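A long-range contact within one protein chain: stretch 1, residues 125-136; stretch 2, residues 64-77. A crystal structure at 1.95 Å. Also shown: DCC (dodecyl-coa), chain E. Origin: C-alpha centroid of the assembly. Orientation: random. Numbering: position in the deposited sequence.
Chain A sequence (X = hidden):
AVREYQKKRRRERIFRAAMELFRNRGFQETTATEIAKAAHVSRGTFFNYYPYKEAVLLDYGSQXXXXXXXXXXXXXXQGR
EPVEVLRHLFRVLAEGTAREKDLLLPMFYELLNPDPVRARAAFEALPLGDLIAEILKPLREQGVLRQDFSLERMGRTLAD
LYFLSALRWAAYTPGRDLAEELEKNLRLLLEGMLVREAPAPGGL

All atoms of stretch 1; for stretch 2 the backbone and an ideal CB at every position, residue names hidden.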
# COMPACT_ATOMS: atom_id res chain seq x y z
N ALA A 125 -0.53 8.36 -14.02
CA ALA A 125 -1.90 8.72 -14.37
C ALA A 125 -2.73 9.07 -13.13
O ALA A 125 -3.79 9.68 -13.26
CB ALA A 125 -2.57 7.57 -15.11
N LEU A 126 -2.24 8.71 -11.95
CA LEU A 126 -2.99 8.94 -10.71
C LEU A 126 -2.12 9.60 -9.62
O LEU A 126 -2.02 9.08 -8.50
CB LEU A 126 -3.51 7.59 -10.19
CG LEU A 126 -4.26 6.69 -11.19
CD1 LEU A 126 -4.37 5.25 -10.67
CD2 LEU A 126 -5.66 7.29 -11.43
N PRO A 127 -1.53 10.76 -9.92
CA PRO A 127 -0.67 11.47 -8.97
C PRO A 127 -1.36 12.15 -7.78
O PRO A 127 -1.33 13.37 -7.63
CB PRO A 127 0.06 12.46 -9.86
CG PRO A 127 -1.04 12.87 -10.80
CD PRO A 127 -1.65 11.53 -11.18
N LEU A 128 -1.97 11.34 -6.92
CA LEU A 128 -2.64 11.87 -5.73
C LEU A 128 -1.63 12.47 -4.76
O LEU A 128 -1.91 13.48 -4.09
CB LEU A 128 -3.42 10.74 -5.04
CG LEU A 128 -4.11 11.08 -3.71
CD1 LEU A 128 -5.07 12.27 -3.92
CD2 LEU A 128 -4.84 9.83 -3.20
N GLY A 129 -0.46 11.85 -4.66
CA GLY A 129 0.58 12.36 -3.77
C GLY A 129 0.87 13.84 -3.99
O GLY A 129 0.98 14.62 -3.03
N ASP A 130 1.01 14.22 -5.26
CA ASP A 130 1.29 15.61 -5.60
C ASP A 130 0.12 16.55 -5.28
O ASP A 130 0.34 17.70 -4.90
CB ASP A 130 1.70 15.72 -7.08
CG ASP A 130 3.04 15.07 -7.38
OD1 ASP A 130 3.86 14.90 -6.45
OD2 ASP A 130 3.29 14.73 -8.55
N LEU A 131 -1.12 16.08 -5.44
CA LEU A 131 -2.27 16.92 -5.08
C LEU A 131 -2.23 17.17 -3.56
O LEU A 131 -2.46 18.29 -3.07
CB LEU A 131 -3.59 16.21 -5.48
CG LEU A 131 -4.88 16.92 -5.02
CD1 LEU A 131 -4.84 18.38 -5.43
CD2 LEU A 131 -6.11 16.23 -5.63
N ILE A 132 -1.95 16.13 -2.79
CA ILE A 132 -1.87 16.30 -1.33
C ILE A 132 -0.76 17.30 -0.99
O ILE A 132 -0.93 18.17 -0.12
CB ILE A 132 -1.60 14.94 -0.63
CG1 ILE A 132 -2.84 14.05 -0.76
CG2 ILE A 132 -1.24 15.15 0.85
CD1 ILE A 132 -2.60 12.60 -0.39
N ALA A 133 0.36 17.21 -1.69
CA ALA A 133 1.47 18.14 -1.45
C ALA A 133 1.03 19.59 -1.63
O ALA A 133 1.54 20.48 -0.94
CB ALA A 133 2.65 17.82 -2.37
N GLU A 134 0.11 19.84 -2.55
CA GLU A 134 -0.36 21.21 -2.77
C GLU A 134 -1.11 21.72 -1.54
O GLU A 134 -1.07 22.91 -1.23
CB GLU A 134 -1.30 21.30 -3.99
CG GLU A 134 -0.62 21.20 -5.36
CD GLU A 134 -1.63 21.27 -6.52
OE1 GLU A 134 -2.63 22.01 -6.40
OE2 GLU A 134 -1.41 20.60 -7.54
N ILE A 135 -1.79 20.83 -0.83
CA ILE A 135 -2.52 21.25 0.37
C ILE A 135 -1.53 21.47 1.53
O ILE A 135 -1.71 22.37 2.35
CB ILE A 135 -3.58 20.20 0.76
CG1 ILE A 135 -4.60 20.05 -0.38
CG2 ILE A 135 -4.28 20.61 2.04
CD1 ILE A 135 -5.54 18.89 -0.23
N LEU A 136 -0.49 20.66 1.58
CA LEU A 136 0.51 20.79 2.64
C LEU A 136 1.33 22.07 2.49
O LEU A 136 1.77 22.65 3.49
CB LEU A 136 1.48 19.60 2.63
CG LEU A 136 0.86 18.21 2.78
CD1 LEU A 136 1.94 17.15 2.65
CD2 LEU A 136 0.15 18.12 4.12
N UNK A 64 -11.16 11.48 -12.67
CA UNK A 64 -11.65 11.66 -11.30
C UNK A 64 -10.67 12.52 -10.50
O UNK A 64 -11.07 13.47 -9.81
CB UNK A 64 -11.85 10.31 -10.62
N UNK A 65 -9.38 12.20 -10.59
CA UNK A 65 -8.38 12.97 -9.85
C UNK A 65 -8.35 14.43 -10.31
O UNK A 65 -8.17 15.33 -9.49
CB UNK A 65 -7.00 12.34 -10.02
N UNK A 66 -8.51 14.68 -11.61
CA UNK A 66 -8.49 16.06 -12.10
C UNK A 66 -9.65 16.85 -11.50
O UNK A 66 -9.52 18.04 -11.20
CB UNK A 66 -8.56 16.09 -13.63
N UNK A 67 -10.80 16.19 -11.35
CA UNK A 67 -11.94 16.88 -10.74
C UNK A 67 -11.61 17.21 -9.30
O UNK A 67 -11.91 18.30 -8.80
CB UNK A 67 -13.21 16.03 -10.82
N UNK A 68 -11.00 16.25 -8.60
CA UNK A 68 -10.61 16.46 -7.21
C UNK A 68 -9.58 17.59 -7.10
O UNK A 68 -9.58 18.33 -6.12
CB UNK A 68 -10.05 15.17 -6.61
N UNK A 69 -8.69 17.71 -8.09
CA UNK A 69 -7.69 18.77 -8.08
C UNK A 69 -8.37 20.14 -8.19
O UNK A 69 -8.00 21.09 -7.47
CB UNK A 69 -6.69 18.57 -9.22
N UNK A 70 -9.36 20.26 -9.06
CA UNK A 70 -10.08 21.53 -9.22
C UNK A 70 -10.77 21.89 -7.92
O UNK A 70 -10.78 23.05 -7.51
CB UNK A 70 -11.10 21.45 -10.36
N UNK A 71 -11.38 20.89 -7.30
CA UNK A 71 -12.12 21.07 -6.06
C UNK A 71 -11.19 21.55 -4.94
O UNK A 71 -11.50 22.49 -4.21
CB UNK A 71 -12.81 19.76 -5.66
N UNK A 72 -10.03 20.90 -4.83
CA UNK A 72 -9.06 21.26 -3.80
C UNK A 72 -8.54 22.68 -4.01
O UNK A 72 -8.48 23.47 -3.07
CB UNK A 72 -7.90 20.27 -3.79
N UNK A 73 -8.17 23.02 -5.24
CA UNK A 73 -7.65 24.36 -5.51
C UNK A 73 -8.72 25.41 -5.26
O UNK A 73 -8.44 26.49 -4.74
CB UNK A 73 -7.14 24.46 -6.95
N UNK A 74 -9.96 25.07 -5.61
CA UNK A 74 -11.09 25.97 -5.41
C UNK A 74 -11.27 26.26 -3.92
O UNK A 74 -11.46 27.41 -3.51
CB UNK A 74 -12.37 25.37 -6.00
N UNK A 75 -11.21 25.21 -3.10
CA UNK A 75 -11.40 25.37 -1.66
C UNK A 75 -10.30 26.21 -1.01
O UNK A 75 -10.59 27.07 -0.17
CB UNK A 75 -11.46 24.00 -0.99
N UNK A 76 -9.06 25.98 -1.42
CA UNK A 76 -7.95 26.74 -0.86
C UNK A 76 -8.14 28.20 -1.24
O UNK A 76 -8.05 29.08 -0.39
CB UNK A 76 -6.60 26.21 -1.35
N UNK A 77 -8.41 28.45 -2.52
CA UNK A 77 -8.61 29.82 -2.99
C UNK A 77 -9.75 30.52 -2.25
O UNK A 77 -9.72 31.74 -2.08
CB UNK A 77 -8.89 29.82 -4.49
C2 DCC E . 15.03 13.46 -12.21
C4 DCC E . 13.96 13.69 -10.17
C5 DCC E . 13.04 14.55 -10.75
C6 DCC E . 13.17 14.84 -12.11
C8 DCC E . 12.55 14.33 -8.67
C10 DCC E . -7.54 8.26 -7.32
C11 DCC E . -8.85 7.82 -7.98
C12 DCC E . -9.83 8.99 -8.07
N9 DCC E . 13.63 13.58 -8.89
N7 DCC E . 12.19 14.93 -9.81
N3 DCC E . 14.94 13.17 -10.92
N1 DCC E . 14.17 14.28 -12.80
N6 DCC E . 12.31 15.66 -12.71
C1' DCC E . 14.35 12.77 -7.87
C2' DCC E . 13.46 12.49 -6.66
O2' DCC E . 13.34 13.67 -5.87
C3' DCC E . 14.38 11.49 -5.96
O3' DCC E . 15.43 12.19 -5.28
C4' DCC E . 14.96 10.71 -7.14
O4' DCC E . 14.60 11.43 -8.33
C5' DCC E . 14.34 9.31 -7.15
O5' DCC E . 12.91 9.41 -7.19
P1 DCC E . 11.99 8.15 -6.78
O11 DCC E . 12.51 7.53 -5.54
O12 DCC E . 10.58 8.58 -6.82
O6 DCC E . 12.24 7.10 -7.98
P2 DCC E . 11.36 7.15 -9.33
O21 DCC E . 12.39 6.57 -10.23
O22 DCC E . 10.98 8.58 -9.27
O7 DCC E . 10.30 6.06 -8.79
CPA DCC E . 9.09 6.44 -8.13
CPB DCC E . 7.91 5.67 -8.73
CP8 DCC E . 8.29 4.19 -8.86
CP7 DCC E . 7.58 6.25 -10.11
CP9 DCC E . 6.70 5.81 -7.81
OP3 DCC E . 8.50 3.62 -7.57
CP6 DCC E . 7.19 3.43 -9.60
OP2 DCC E . 7.18 3.39 -10.83
NP2 DCC E . 6.27 2.85 -8.83
CP5 DCC E . 5.16 2.08 -9.41
CP4 DCC E . 3.95 2.13 -8.47
CP3 DCC E . 4.29 1.52 -7.11
OP1 DCC E . 5.30 1.87 -6.49
NP1 DCC E . 3.43 0.62 -6.65
CP2 DCC E . 3.63 -0.06 -5.36
CP1 DCC E . 3.34 0.91 -4.21
S DCC E . 1.57 1.35 -4.06
P3 DCC E . 15.87 11.69 -3.82
O31 DCC E . 15.26 12.50 -2.74
O32 DCC E . 15.47 10.13 -3.72
O33 DCC E . 17.48 11.75 -3.81
CA1 DCC E . 1.46 2.83 -4.99
CA2 DCC E . 0.24 3.73 -4.81
OA1 DCC E . 2.35 3.13 -5.78
CA3 DCC E . 0.51 5.13 -5.35
CA4 DCC E . -0.66 6.08 -5.10
CA5 DCC E . -1.95 5.63 -5.80
CA6 DCC E . -3.01 6.73 -5.71
CA7 DCC E . -4.27 6.34 -6.48
CA8 DCC E . -5.28 7.49 -6.49
CA9 DCC E . -6.57 7.08 -7.20

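Stretch 2 is helical from end to end and runs almost parallel to helix 128-136, the two axes approaching to 10.6 Å. At that spacing, side chains of moderate size are needed to fill the space between them.

Position 64 points sideways, and its ideal CB has nothing of stretch 1 within 5.5 Å. The dodecyl chain of the ligand passes nearby, however, so an apolar residue would suit. It is Leu-64, whose CB lies 3.5 Å from C12 of DCC.

Position 65 aims its CB toward the turn at Leu-126 and Pro-127, where the ideal CB is still 5.3 Å from Leu-126 CA. The surroundings are largely hydrocarbon, so leucine, isoleucine or methionine could bridge the gap. The residue is Leu-65. In its t, p rotamer, CD2 comes to 3.4 Å from Pro-127 CD, while CD1 lies 4.0 Å from Leu-128 CD1 and 3.9 Å from Leu-131 CD2.

Positions 66 and 67 receive nothing from stretch 1, and many residues would do; they are Ala-66 and Gly-67. The glycine is not demanded by its backbone, whose angles are ordinary helical ones, nor by lack of room.

At position 68 the CB points toward Leu-131, and the ideal CB is already 4.2 Å from Leu-131 CD2. An apolar residue fits. Leu-68 meets that methyl through its own CB, also at 4.2 Å, while its CG turns away from Leu-131.

Position 69 points sideways, its ideal CB 4.2 Å from Leu-131 CD1. A long side chain could cover this leucine with its aliphatic part and carry a polar end toward the Pro-127 carbonyl and the Glu-134 carboxylate; lysine, arginine or glutamine are candidates. Arg-69 places CG 4.2 Å from Leu-131 CD1. Water links Arg-69 NH2 to Pro-127 O, and a second water links Arg-69 NE to Glu-134 OE2, so the guanidinium reaches both acceptors without direct hydrogen bonds.

Positions 70 and 71 have no partner in stretch 1 and tolerate polar residues: Glu-70 and Glu-71.

Position 72 points toward a surface formed by Leu-131 and Ile-135. With Leu-131 CD1 only 3.9 Å from the ideal CB, a compact apolar residue such as valine is favoured. Val-72 CG1 lies 3.9 Å from Leu-131 CD1 and 3.5 Å from Ile-135 CG1. Together with 65, 68 and 69 it forms the hole that receives Leu-131 as a knob.

Position 73 points sideways, with Glu-134 OE1 5.2 Å from its ideal CB. The carboxylate of Glu-134 would favour a long basic side chain, lysine or arginine, though a neutral donor such as glutamine is conceivable. Arg-73 forms a two-pronged salt bridge: NE donates to Glu-134 OE1 and NH2 to Glu-134 OE2, both at 2.9 Å.

Positions 74 and 75 are out of reach, and stretch 1 does not dictate their identity; they are Arg-74 and Leu-75.

Position 76 again points toward stretch 1, but across a wider gap, so a long apolar residue suits. Leu-76 extends CD1 to 4.2 Å from Glu-134 O and 4.4 Å from Ile-135 CG1. Position 77 is out of reach of stretch 1, so many residues would do; it is Ala-77.

Stretch 2 64-77: LLAGLREEVRRLLA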
# COMPACT_ATOMS: atom_id res chain seq x y z
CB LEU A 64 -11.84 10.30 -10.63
CG LEU A 64 -12.95 9.37 -11.16
CD1 LEU A 64 -12.86 8.03 -10.41
CD2 LEU A 64 -14.33 9.99 -10.94
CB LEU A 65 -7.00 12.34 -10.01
CG LEU A 65 -5.88 13.08 -9.26
CD1 LEU A 65 -6.16 13.00 -7.75
CD2 LEU A 65 -4.52 12.45 -9.58
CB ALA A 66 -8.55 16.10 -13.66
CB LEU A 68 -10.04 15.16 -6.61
CG LEU A 68 -11.06 14.04 -6.35
CD1 LEU A 68 -10.34 12.76 -5.92
CD2 LEU A 68 -12.04 14.46 -5.28
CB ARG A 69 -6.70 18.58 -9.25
CG ARG A 69 -5.63 19.67 -9.35
CD ARG A 69 -4.68 19.44 -10.54
NE ARG A 69 -3.93 18.18 -10.44
CZ ARG A 69 -4.05 17.16 -11.28
NH1 ARG A 69 -4.91 17.23 -12.30
NH2 ARG A 69 -3.32 16.06 -11.12
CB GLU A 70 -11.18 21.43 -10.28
CG GLU A 70 -10.71 21.21 -11.71
CD GLU A 70 -11.88 21.31 -12.69
OE1 GLU A 70 -12.43 22.42 -12.83
OE2 GLU A 70 -12.26 20.29 -13.29
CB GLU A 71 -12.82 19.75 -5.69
CG GLU A 71 -13.65 19.79 -4.41
CD GLU A 71 -14.49 18.53 -4.21
OE1 GLU A 71 -14.30 17.54 -4.95
OE2 GLU A 71 -15.36 18.53 -3.31
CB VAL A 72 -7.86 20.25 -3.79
CG1 VAL A 72 -6.63 20.84 -3.07
CG2 VAL A 72 -8.30 18.96 -3.09
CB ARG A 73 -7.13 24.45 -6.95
CG ARG A 73 -5.84 23.66 -7.14
CD ARG A 73 -5.36 23.65 -8.58
NE ARG A 73 -4.15 22.84 -8.73
CZ ARG A 73 -3.35 22.88 -9.79
NH1 ARG A 73 -3.64 23.69 -10.81
NH2 ARG A 73 -2.26 22.12 -9.84
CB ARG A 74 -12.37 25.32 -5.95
CG ARG A 74 -13.46 26.32 -6.27
CD ARG A 74 -14.82 25.84 -5.81
NE ARG A 74 -15.08 24.44 -6.12
CZ ARG A 74 -15.76 23.63 -5.32
NH1 ARG A 74 -16.23 24.11 -4.17
NH2 ARG A 74 -15.99 22.37 -5.65
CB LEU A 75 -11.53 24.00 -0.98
CG LEU A 75 -12.82 23.24 -1.34
CD1 LEU A 75 -12.79 21.82 -0.76
CD2 LEU A 75 -14.04 23.99 -0.81
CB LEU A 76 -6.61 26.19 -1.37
CG LEU A 76 -6.25 24.80 -0.81
CD1 LEU A 76 -4.98 24.29 -1.47
CD2 LEU A 76 -6.09 24.88 0.72
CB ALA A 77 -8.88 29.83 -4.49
O HOH W 1 -1.22 15.75 -9.10
O HOH W 2 -2.20 18.19 -8.16
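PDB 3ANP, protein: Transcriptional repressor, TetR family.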